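Long-range contacts in alpha-acetolactate decarboxylase (Bacillus subtilis subsp. subtilis str. 168, PDB 5XNE), which catalyses the decarboxylation of (2S)-2-acetolactate to (R)-acetoin, a step on the route from pyruvate to (R,R)-butane-2,3-diol: residues Phe38-Gly43 and Gln129-Val134; Ser74-Thr79 and Phe109-Ile114; Asp81-Ile86 and Thr196-Gln201. All blocks are in the same frame, centred on the assembly; numbering follows the deposited sequence.

Interaction 1 of 3, residues Phe38-Gly43 and Gln129-Val134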
loop_
_atom_site.group_PDB
_atom_site.type_symbol
_atom_site.label_atom_id
_atom_site.label_comp_id
_atom_site.label_asym_id
_atom_site.label_seq_id
_atom_site.Cartn_x
_atom_site.Cartn_y
_atom_site.Cartn_z
ATOM N N PHE B 38 -18.321 0.430 -9.301
ATOM C CA PHE B 38 -18.271 0.234 -10.744
ATOM C C PHE B 38 -17.933 1.546 -11.428
ATOM O O PHE B 38 -17.997 2.600 -10.798
ATOM C CB PHE B 38 -19.611 -0.270 -11.275
ATOM C CG PHE B 38 -19.988 -1.637 -10.784
ATOM C CD1 PHE B 38 -20.486 -1.820 -9.502
ATOM C CD2 PHE B 38 -19.874 -2.730 -11.622
ATOM C CE1 PHE B 38 -20.824 -3.087 -9.059
ATOM C CE2 PHE B 38 -20.234 -3.999 -11.184
ATOM C CZ PHE B 38 -20.700 -4.175 -9.906
ATOM N N ASN B 39 -17.613 1.481 -12.712
ATOM C CA ASN B 39 -17.382 2.707 -13.463
ATOM C C ASN B 39 -18.591 3.625 -13.368
ATOM O O ASN B 39 -19.742 3.169 -13.282
ATOM C CB ASN B 39 -17.037 2.397 -14.918
ATOM C CG ASN B 39 -15.543 2.156 -15.109
ATOM O OD1 ASN B 39 -14.829 1.811 -14.150
ATOM N ND2 ASN B 39 -15.056 2.339 -16.337
ATOM N N LYS B 40 -18.301 4.922 -13.332
ATOM C CA LYS B 40 -19.296 5.982 -13.160
ATOM C C LYS B 40 -19.967 5.963 -11.781
ATOM O O LYS B 40 -20.938 6.685 -11.572
ATOM C CB LYS B 40 -20.370 5.906 -14.259
ATOM C CG LYS B 40 -19.838 5.585 -15.650
ATOM C CD LYS B 40 -20.935 5.757 -16.708
ATOM C CE LYS B 40 -21.253 7.238 -16.891
ATOM N NZ LYS B 40 -20.066 8.041 -17.315
ATOM N N LEU B 41 -19.414 5.195 -10.832
ATOM C CA LEU B 41 -20.069 4.947 -9.531
ATOM C C LEU B 41 -21.466 4.356 -9.720
ATOM O O LEU B 41 -22.362 4.594 -8.918
ATOM C CB LEU B 41 -20.183 6.217 -8.678
ATOM C CG LEU B 41 -18.919 6.892 -8.174
ATOM C CD1 LEU B 41 -19.312 7.982 -7.184
ATOM C CD2 LEU B 41 -17.974 5.883 -7.529
ATOM N N ASP B 42 -21.639 3.562 -10.769
ATOM C CA ASP B 42 -22.941 2.970 -11.052
ATOM C C ASP B 42 -23.137 1.727 -10.186
ATOM O O ASP B 42 -23.012 0.594 -10.658
ATOM C CB ASP B 42 -23.050 2.647 -12.536
ATOM C CG ASP B 42 -24.424 2.154 -12.940
ATOM O OD1 ASP B 42 -25.360 2.197 -12.110
ATOM O OD2 ASP B 42 -24.549 1.715 -14.104
ATOM N N GLY B 43 -23.422 1.962 -8.909
ATOM C CA GLY B 43 -23.717 0.878 -7.991
ATOM C C GLY B 43 -22.564 0.403 -7.119
ATOM O O GLY B 43 -21.401 0.771 -7.306
ATOM N N GLN B 129 -22.855 8.553 -12.168
ATOM C CA GLN B 129 -22.461 9.946 -12.305
ATOM C C GLN B 129 -22.304 10.321 -13.765
ATOM O O GLN B 129 -21.938 9.487 -14.584
ATOM C CB GLN B 129 -21.136 10.200 -11.574
ATOM C CG GLN B 129 -21.160 9.822 -10.097
ATOM C CD GLN B 129 -21.988 10.791 -9.278
ATOM O OE1 GLN B 129 -21.734 12.001 -9.281
ATOM N NE2 GLN B 129 -22.989 10.269 -8.569
ATOM N N GLU B 130 -22.563 11.586 -14.086
ATOM C CA GLU B 130 -22.359 12.077 -15.442
ATOM C C GLU B 130 -21.146 12.986 -15.528
ATOM O O GLU B 130 -20.899 13.799 -14.635
ATOM C CB GLU B 130 -23.596 12.824 -15.938
ATOM C CG GLU B 130 -24.861 12.000 -15.957
ATOM C CD GLU B 130 -25.887 12.542 -16.941
ATOM O OE1 GLU B 130 -26.417 13.653 -16.703
ATOM O OE2 GLU B 130 -26.166 11.853 -17.949
ATOM N N LYS B 131 -20.377 12.854 -16.606
ATOM C CA LYS B 131 -19.225 13.730 -16.800
ATOM C C LYS B 131 -19.697 15.165 -17.078
ATOM O O LYS B 131 -20.764 15.360 -17.651
ATOM C CB LYS B 131 -18.343 13.209 -17.943
ATOM C CG LYS B 131 -17.576 11.924 -17.569
ATOM C CD LYS B 131 -17.188 11.119 -18.790
ATOM C CE LYS B 131 -16.205 10.027 -18.422
ATOM N NZ LYS B 131 -14.860 10.604 -18.113
ATOM N N PRO B 132 -18.919 16.167 -16.642
ATOM C CA PRO B 132 -17.667 16.040 -15.895
ATOM C C PRO B 132 -17.924 15.641 -14.454
ATOM O O PRO B 132 -18.842 16.150 -13.811
ATOM C CB PRO B 132 -17.062 17.441 -15.976
ATOM C CG PRO B 132 -18.242 18.332 -16.086
ATOM C CD PRO B 132 -19.266 17.583 -16.881
ATOM N N TYR B 133 -17.112 14.718 -13.967
ATOM C CA TYR B 133 -17.281 14.195 -12.622
ATOM C C TYR B 133 -16.934 15.237 -11.559
ATOM O O TYR B 133 -16.068 16.093 -11.765
ATOM C CB TYR B 133 -16.411 12.950 -12.437
ATOM C CG TYR B 133 -16.821 11.752 -13.265
ATOM C CD1 TYR B 133 -18.153 11.512 -13.589
ATOM C CD2 TYR B 133 -15.864 10.849 -13.725
ATOM C CE1 TYR B 133 -18.528 10.405 -14.337
ATOM C CE2 TYR B 133 -16.224 9.742 -14.475
ATOM C CZ TYR B 133 -17.551 9.513 -14.773
ATOM O OH TYR B 133 -17.898 8.398 -15.505
ATOM N N VAL B 134 -17.622 15.152 -10.426
ATOM C CA VAL B 134 -17.297 15.945 -9.247
ATOM C C VAL B 134 -16.563 15.082 -8.216
ATOM O O VAL B 134 -16.609 13.847 -8.300
ATOM C CB VAL B 134 -18.571 16.558 -8.629
ATOM C CG1 VAL B 134 -19.304 17.377 -9.689
ATOM C CG2 VAL B 134 -19.489 15.479 -8.058
HETATM O O HOH W 1 -21.077 10.638 -18.609
#

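Interaction 2 of 3, residues Ser74-Thr79 and Phe109-Ile114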
loop_
_atom_site.group_PDB
_atom_site.type_symbol
_atom_site.label_atom_id
_atom_site.label_comp_id
_atom_site.label_asym_id
_atom_site.label_seq_id
_atom_site.Cartn_x
_atom_site.Cartn_y
_atom_site.Cartn_z
ATOM N N SER B 74 -11.767 -4.504 -4.246
ATOM C CA SER B 74 -10.825 -5.308 -3.472
ATOM C C SER B 74 -11.302 -6.763 -3.526
ATOM O O SER B 74 -12.490 -7.010 -3.318
ATOM C CB SER B 74 -10.761 -4.839 -2.006
ATOM O OG SER B 74 -10.581 -3.434 -1.874
ATOM N N PHE B 75 -10.383 -7.699 -3.762
ATOM C CA PHE B 75 -10.736 -9.128 -3.877
ATOM C C PHE B 75 -9.805 -10.015 -3.086
ATOM O O PHE B 75 -8.654 -9.662 -2.836
ATOM C CB PHE B 75 -10.695 -9.584 -5.333
ATOM C CG PHE B 75 -11.565 -8.783 -6.229
ATOM C CD1 PHE B 75 -12.935 -9.002 -6.262
ATOM C CD2 PHE B 75 -11.015 -7.806 -7.044
ATOM C CE1 PHE B 75 -13.755 -8.242 -7.085
ATOM C CE2 PHE B 75 -11.830 -7.042 -7.870
ATOM C CZ PHE B 75 -13.194 -7.267 -7.897
ATOM N N THR B 76 -10.299 -11.195 -2.718
ATOM C CA THR B 76 -9.413 -12.213 -2.184
ATOM C C THR B 76 -10.037 -13.569 -2.410
ATOM O O THR B 76 -11.235 -13.666 -2.715
ATOM C CB THR B 76 -9.136 -12.003 -0.688
ATOM O OG1 THR B 76 -7.967 -12.740 -0.313
ATOM C CG2 THR B 76 -10.315 -12.465 0.150
ATOM N N PHE B 77 -9.223 -14.607 -2.269
ATOM C CA PHE B 77 -9.755 -15.959 -2.207
ATOM C C PHE B 77 -9.956 -16.265 -0.733
ATOM O O PHE B 77 -8.989 -16.438 0.024
ATOM C CB PHE B 77 -8.817 -16.966 -2.882
ATOM C CG PHE B 77 -8.841 -16.891 -4.377
ATOM C CD1 PHE B 77 -9.948 -17.349 -5.089
ATOM C CD2 PHE B 77 -7.780 -16.330 -5.073
ATOM C CE1 PHE B 77 -9.983 -17.267 -6.475
ATOM C CE2 PHE B 77 -7.806 -16.244 -6.459
ATOM C CZ PHE B 77 -8.901 -16.706 -7.160
ATOM N N PHE B 78 -11.221 -16.284 -0.333
ATOM C CA PHE B 78 -11.590 -16.376 1.065
ATOM C C PHE B 78 -11.319 -17.776 1.594
ATOM O O PHE B 78 -11.680 -18.767 0.957
ATOM C CB PHE B 78 -13.056 -16.006 1.246
ATOM C CG PHE B 78 -13.458 -15.782 2.675
ATOM C CD1 PHE B 78 -13.763 -16.851 3.511
ATOM C CD2 PHE B 78 -13.554 -14.493 3.185
ATOM C CE1 PHE B 78 -14.133 -16.636 4.827
ATOM C CE2 PHE B 78 -13.926 -14.267 4.493
ATOM C CZ PHE B 78 -14.226 -15.342 5.323
ATOM N N THR B 79 -10.674 -17.839 2.753
ATOM C CA THR B 79 -10.444 -19.106 3.443
ATOM C C THR B 79 -10.946 -18.951 4.866
ATOM O O THR B 79 -10.672 -17.953 5.517
ATOM C CB THR B 79 -8.959 -19.504 3.441
ATOM O OG1 THR B 79 -8.209 -18.544 4.191
ATOM C CG2 THR B 79 -8.424 -19.554 2.018
ATOM N N PHE B 109 -4.084 -7.737 7.086
ATOM C CA PHE B 109 -5.340 -7.573 6.341
ATOM C C PHE B 109 -6.280 -8.739 6.620
ATOM O O PHE B 109 -5.828 -9.881 6.719
ATOM C CB PHE B 109 -5.067 -7.495 4.839
ATOM C CG PHE B 109 -4.319 -6.257 4.415
ATOM C CD1 PHE B 109 -2.939 -6.154 4.597
ATOM C CD2 PHE B 109 -4.993 -5.201 3.813
ATOM C CE1 PHE B 109 -2.255 -4.998 4.205
ATOM C CE2 PHE B 109 -4.311 -4.050 3.414
ATOM C CZ PHE B 109 -2.949 -3.958 3.611
ATOM N N TYR B 110 -7.581 -8.465 6.740
ATOM C CA TYR B 110 -8.561 -9.539 6.932
ATOM C C TYR B 110 -9.752 -9.365 6.011
ATOM O O TYR B 110 -10.188 -8.243 5.751
ATOM C CB TYR B 110 -9.072 -9.595 8.385
ATOM C CG TYR B 110 -7.973 -9.761 9.398
ATOM C CD1 TYR B 110 -7.335 -8.651 9.933
ATOM C CD2 TYR B 110 -7.557 -11.024 9.797
ATOM C CE1 TYR B 110 -6.308 -8.786 10.863
ATOM C CE2 TYR B 110 -6.529 -11.173 10.723
ATOM C CZ TYR B 110 -5.912 -10.044 11.246
ATOM O OH TYR B 110 -4.890 -10.175 12.167
ATOM N N ALA B 111 -10.282 -10.479 5.530
ATOM C CA ALA B 111 -11.605 -10.477 4.932
ATOM C C ALA B 111 -12.559 -10.960 6.007
ATOM O O ALA B 111 -12.207 -11.831 6.819
ATOM C CB ALA B 111 -11.671 -11.370 3.714
ATOM N N ILE B 112 -13.754 -10.394 6.034
ATOM C CA ILE B 112 -14.707 -10.766 7.067
ATOM C C ILE B 112 -16.110 -10.881 6.500
ATOM O O ILE B 112 -16.539 -10.087 5.659
ATOM C CB ILE B 112 -14.673 -9.761 8.235
ATOM C CG1 ILE B 112 -15.647 -10.173 9.350
ATOM C CG2 ILE B 112 -15.016 -8.385 7.756
ATOM C CD1 ILE B 112 -15.481 -9.339 10.610
ATOM N N ARG B 113 -16.826 -11.893 6.989
ATOM C CA ARG B 113 -18.160 -12.207 6.531
ATOM C C ARG B 113 -19.060 -12.511 7.716
ATOM O O ARG B 113 -18.678 -13.255 8.620
ATOM C CB ARG B 113 -18.110 -13.394 5.579
ATOM C CG ARG B 113 -19.421 -13.804 5.011
ATOM C CD ARG B 113 -19.196 -14.965 4.074
ATOM N NE ARG B 113 -20.460 -15.534 3.661
ATOM C CZ ARG B 113 -20.584 -16.406 2.673
ATOM N NH1 ARG B 113 -19.511 -16.772 1.976
ATOM N NH2 ARG B 113 -21.784 -16.886 2.376
ATOM N N ILE B 114 -20.236 -11.907 7.696
ATOM C CA ILE B 114 -21.265 -12.106 8.702
ATOM C C ILE B 114 -22.480 -12.686 7.992
ATOM O O ILE B 114 -23.043 -12.026 7.123
ATOM C CB ILE B 114 -21.695 -10.785 9.368
ATOM C CG1 ILE B 114 -20.690 -10.237 10.374
ATOM C CG2 ILE B 114 -22.957 -10.978 10.077
ATOM C CD1 ILE B 114 -21.241 -8.999 11.064
#

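Interaction 3 of 3, residues Asp81-Ile86 and Thr196-Gln201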
loop_
_atom_site.group_PDB
_atom_site.type_symbol
_atom_site.label_atom_id
_atom_site.label_comp_id
_atom_site.label_asym_id
_atom_site.label_seq_id
_atom_site.Cartn_x
_atom_site.Cartn_y
_atom_site.Cartn_z
ATOM N N ASP B 81 -10.416 -19.041 8.091
ATOM C CA ASP B 81 -9.360 -19.207 9.094
ATOM C C ASP B 81 -9.877 -19.169 10.525
ATOM O O ASP B 81 -9.348 -19.856 11.405
ATOM C CB ASP B 81 -8.290 -18.130 8.920
ATOM C CG ASP B 81 -7.679 -18.141 7.536
ATOM O OD1 ASP B 81 -7.731 -19.189 6.865
ATOM O OD2 ASP B 81 -7.132 -17.102 7.116
ATOM N N MET B 82 -10.879 -18.333 10.765
ATOM C CA MET B 82 -11.452 -18.165 12.099
ATOM C C MET B 82 -12.967 -18.078 12.014
ATOM O O MET B 82 -13.522 -17.482 11.085
ATOM C CB MET B 82 -10.900 -16.910 12.784
ATOM C CG MET B 82 -9.395 -16.916 13.018
ATOM S SD MET B 82 -8.716 -15.291 13.448
ATOM C CE MET B 82 -8.348 -14.641 11.819
ATOM N N THR B 83 -13.646 -18.683 12.981
ATOM C CA THR B 83 -15.091 -18.536 13.069
ATOM C C THR B 83 -15.503 -18.072 14.456
ATOM O O THR B 83 -14.809 -18.313 15.443
ATOM C CB THR B 83 -15.821 -19.838 12.737
ATOM O OG1 THR B 83 -15.545 -20.808 13.752
ATOM C CG2 THR B 83 -15.382 -20.367 11.381
ATOM N N HIS B 84 -16.637 -17.395 14.520
ATOM C CA HIS B 84 -17.126 -16.827 15.761
ATOM C C HIS B 84 -18.637 -16.738 15.653
ATOM O O HIS B 84 -19.175 -16.524 14.562
ATOM C CB HIS B 84 -16.503 -15.453 16.008
ATOM C CG HIS B 84 -16.623 -14.971 17.420
ATOM N ND1 HIS B 84 -16.189 -15.714 18.501
ATOM C CD2 HIS B 84 -17.121 -13.821 17.930
ATOM C CE1 HIS B 84 -16.415 -15.038 19.612
ATOM N NE2 HIS B 84 -16.982 -13.888 19.296
ATOM N N LYS B 85 -19.330 -16.930 16.769
ATOM C CA LYS B 85 -20.783 -16.852 16.757
ATOM C C LYS B 85 -21.249 -15.649 17.560
ATOM O O LYS B 85 -20.738 -15.384 18.649
ATOM C CB LYS B 85 -21.395 -18.143 17.308
ATOM C CG LYS B 85 -21.139 -19.370 16.443
ATOM C CD LYS B 85 -21.853 -19.269 15.100
ATOM C CE LYS B 85 -22.777 -20.464 14.869
ATOM N NZ LYS B 85 -23.095 -20.681 13.423
ATOM N N ILE B 86 -22.196 -14.900 17.008
ATOM C CA ILE B 86 -22.817 -13.814 17.745
ATOM C C ILE B 86 -24.218 -14.321 18.063
ATOM O O ILE B 86 -25.047 -14.508 17.167
ATOM C CB ILE B 86 -22.841 -12.485 16.956
ATOM C CG1 ILE B 86 -21.493 -11.757 17.048
ATOM C CG2 ILE B 86 -23.881 -11.546 17.531
ATOM C CD1 ILE B 86 -20.303 -12.526 16.574
ATOM N N THR B 196 -23.345 -15.876 12.115
ATOM C CA THR B 196 -22.055 -16.543 12.112
ATOM C C THR B 196 -21.021 -15.613 11.479
ATOM O O THR B 196 -21.286 -14.980 10.447
ATOM C CB THR B 196 -22.106 -17.885 11.355
ATOM O OG1 THR B 196 -20.792 -18.451 11.270
ATOM C CG2 THR B 196 -22.664 -17.709 9.959
ATOM N N VAL B 197 -19.863 -15.510 12.124
ATOM C CA VAL B 197 -18.753 -14.732 11.590
ATOM C C VAL B 197 -17.670 -15.659 11.069
ATOM O O VAL B 197 -17.361 -16.689 11.678
ATOM C CB VAL B 197 -18.143 -13.801 12.645
ATOM C CG1 VAL B 197 -17.090 -12.893 12.011
ATOM C CG2 VAL B 197 -19.230 -12.963 13.290
ATOM N N THR B 198 -17.098 -15.302 9.925
ATOM C CA THR B 198 -15.967 -16.032 9.382
ATOM C C THR B 198 -14.933 -14.993 8.965
ATOM O O THR B 198 -15.292 -13.965 8.381
ATOM C CB THR B 198 -16.369 -16.911 8.188
ATOM O OG1 THR B 198 -17.524 -17.689 8.534
ATOM C CG2 THR B 198 -15.260 -17.867 7.841
ATOM N N ILE B 199 -13.668 -15.250 9.289
ATOM C CA ILE B 199 -12.580 -14.296 9.043
ATOM C C ILE B 199 -11.419 -14.985 8.325
ATOM O O ILE B 199 -11.064 -16.137 8.630
ATOM C CB ILE B 199 -12.081 -13.659 10.357
ATOM C CG1 ILE B 199 -13.228 -12.932 11.063
ATOM C CG2 ILE B 199 -10.940 -12.685 10.097
ATOM C CD1 ILE B 199 -12.847 -12.294 12.382
ATOM N N SER B 200 -10.838 -14.279 7.351
ATOM C CA SER B 200 -9.730 -14.803 6.565
ATOM C C SER B 200 -8.550 -13.835 6.663
ATOM O O SER B 200 -8.685 -12.653 6.361
ATOM C CB SER B 200 -10.163 -15.006 5.112
ATOM O OG SER B 200 -9.175 -15.685 4.356
ATOM N N GLN B 201 -7.401 -14.337 7.107
ATOM C CA GLN B 201 -6.227 -13.499 7.343
ATOM C C GLN B 201 -5.319 -13.499 6.116
ATOM O O GLN B 201 -5.032 -14.553 5.551
ATOM C CB GLN B 201 -5.463 -14.007 8.579
ATOM C CG GLN B 201 -4.107 -13.350 8.802
ATOM C CD GLN B 201 -3.398 -13.924 10.016
ATOM O OE1 GLN B 201 -3.942 -13.920 11.118
ATOM N NE2 GLN B 201 -2.190 -14.433 9.816
HETATM O O HOH W 2 -6.064 -16.885 4.515
HETATM O O HOH W 3 -4.692 -17.570 5.958
#

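Interaction 1 of 3, residues Phe38-Gly43 and Gln129-Val134
Lys40 and Gln129 join two irregular loops through a single backbone bond, Gln129 N to Lys40 O at 2.7 Å, with no strand pairing on either side of it. Lys40 and Leu41 both have positive phi, so the chain coils tightly here before an inverse gamma turn centred on Asp42.

The Lys40 chain turns at its far end, where chi3 (71°) places CE and chi4 (59°) places NZ, and NZ comes to the edge of the Tyr133 ring, near its plane. There NZ donates to Tyr133 OH at 2.8 Å, the two side chains crossing at about a right angle. Tyr133 OH is also hydrogen-bonded to Asp19, whose carboxylate would probably temper the positive charge nearby. A water accepts from both Lys40 NZ and Lys131 N, at 3.1 Å each. Lys131 CG lies 3.6 Å above one face of the tyrosine ring, toward the rim. Lys40 CE covers Gln129 O at 3.3 Å, a buried carbonyl oxygen that has no hydrogen-bond partner. An alanine in place of Lys40 would probably leave the water bridge broken and Tyr133 OH held by Asp19 without its second mate.

On the apolar side Leu41 CD1 rests on Gln129 CG at 3.9 Å, while the amide NE2 of Gln129 turns back to Glu127 O. This is loop-to-loop packing at the surface, linking the turn between strands 33-37 and 44-48 to the approach to helix 136-139, with the Leu41 side chain about 9 Å from the bound zinc ion.

Interaction 2 of 3, residues Ser74-Thr79 and Phe109-Ile114
Phe78 sets the CD2-CE2 side of its ring against the methyl of Ala111, with Phe78 CD2 3.7 Å from Ala111 CB. The next ring atom, Phe78 CE2, is 3.8 Å from the same Ala111 CB, so the methyl meets the CD2-CE2 bond rather than a single carbon, and it does so obliquely. CB of Phe78 already points toward strand 109-115, and CG stands anti to the backbone N (chi1 -167°). Farther along, Phe78 CE2 comes 4.2 Å from Ile112 N, which lies at the ring edge near its plane. Phe78 CZ is 4.4 Å from Arg113 CB, a looser and again oblique approach. The small alanine side chain probably lets the ring come this close to the strand backbone, Phe78 CE2 lying 3.8 Å from Ala111 O.

No hydrogen bond links 74-79 to 109-114. Strand 73-76 pairs with strands 3-7 and 33-37, while strand 109-115 lies between 151-160 and 195-208, so the contact is packing of a strand end and its following loop against the face of another strand. Thr76, the last residue of its strand, adds to it: its CG2 is 4.0 Å from Ala111 CB, while its OG1, anti to the backbone N (chi1 -162°), bonds to Gln3 O.

Phe33 touches Thr76, Ala111 and Arg113 and meets the Phe78 ring with the planes about 30° apart, while Asp32 holds Phe78 N. The guanidinium of Arg113 is engaged by Asp115 through NE and by Asp49 through NH1, leaving the aliphatic base of the side chain to the phenylalanine. CB of Ile112 points away from 74-79, and the Ile112 side chain lies about 12 Å from the zinc ion.

Interaction 3 of 3, residues Asp81-Ile86 and Thr196-Gln201
Asp81 and Met82 both face Ile199 in a classic beta bulge, their two N-H groups sharing one acceptor: Met82 N is 3.1 Å from Ile199 O, and Asp81 N reaches the same Ile199 O only weakly. The helix-like backbone angles of Asp81 make this doubling possible. Its carboxylate then takes over where strand pairing stops, with OD2 accepting from Gln201 N at 2.8 Å in a nearly straight bond (164°). The donor meets OD2 on the anti side, 22° out of the carboxylate plane. The other oxygen, OD1, bonds to Thr79 OG1. Solvent probably also joins OD2 to Gln201 O, but its two modelled positions are too close together for both to be filled at once.

Beyond the bulge strands 82-86 and 196-201 run antiparallel. Met82-Ile199 and His84-Val197 are hydrogen-bonded pairs, the shortest bond being Val197 N to His84 O at 2.7 Å. At the non-hydrogen-bonded pair Thr83-Thr198, Thr83 CA makes a CA-H...O contact of 3.2 Å with Val197 O.

The face carrying Met82, His84, Val197 and Ile199 is mostly apolar. Met82 CE lies on Ile199 CG2 at 3.7 Å, and Ile86 CD1 presses Val197 CG2 at 3.5 Å, a tight carbon pair. Phe95 and Ile99 of helix 92-100 cover this face, where His84 is the polar exception, its NE2 tied to Glu98 of that helix. Thr83, Lys85, Thr196 and Thr198 lie on the other face; Lys85 is bent at chi2 and chi3, with NZ 3.6 Å from Thr196 CB.

By accepting from the backbone of Gln201, the Asp81 carboxylate probably helps hold the bulged start of strand 82-86 to its neighbour where regular pairing ends.

How the interactions relate
Interaction 1 is a surface contact between two loops, whereas interaction 2 is buried and interaction 3 partly so. The first lies on the opposite side of the chain's centre from the other two, its centre about 26 Å from that of interaction 2 and about 35 Å from that of interaction 3. Strands 109-115 and 195-208 are sheet neighbours, so interactions 2 and 3 touch, Ala111 N probably bonding to Ser200 O; Phe78, from the loop after strand 73-76, also packs on Thr198. Chemistry follows place: a lysine, a tyrosine and a water in the loops, mainly apolar packing without a hydrogen bond in interaction 2, and antiparallel backbone pairing with a bulge and a carboxylate bond at one end in interaction 3.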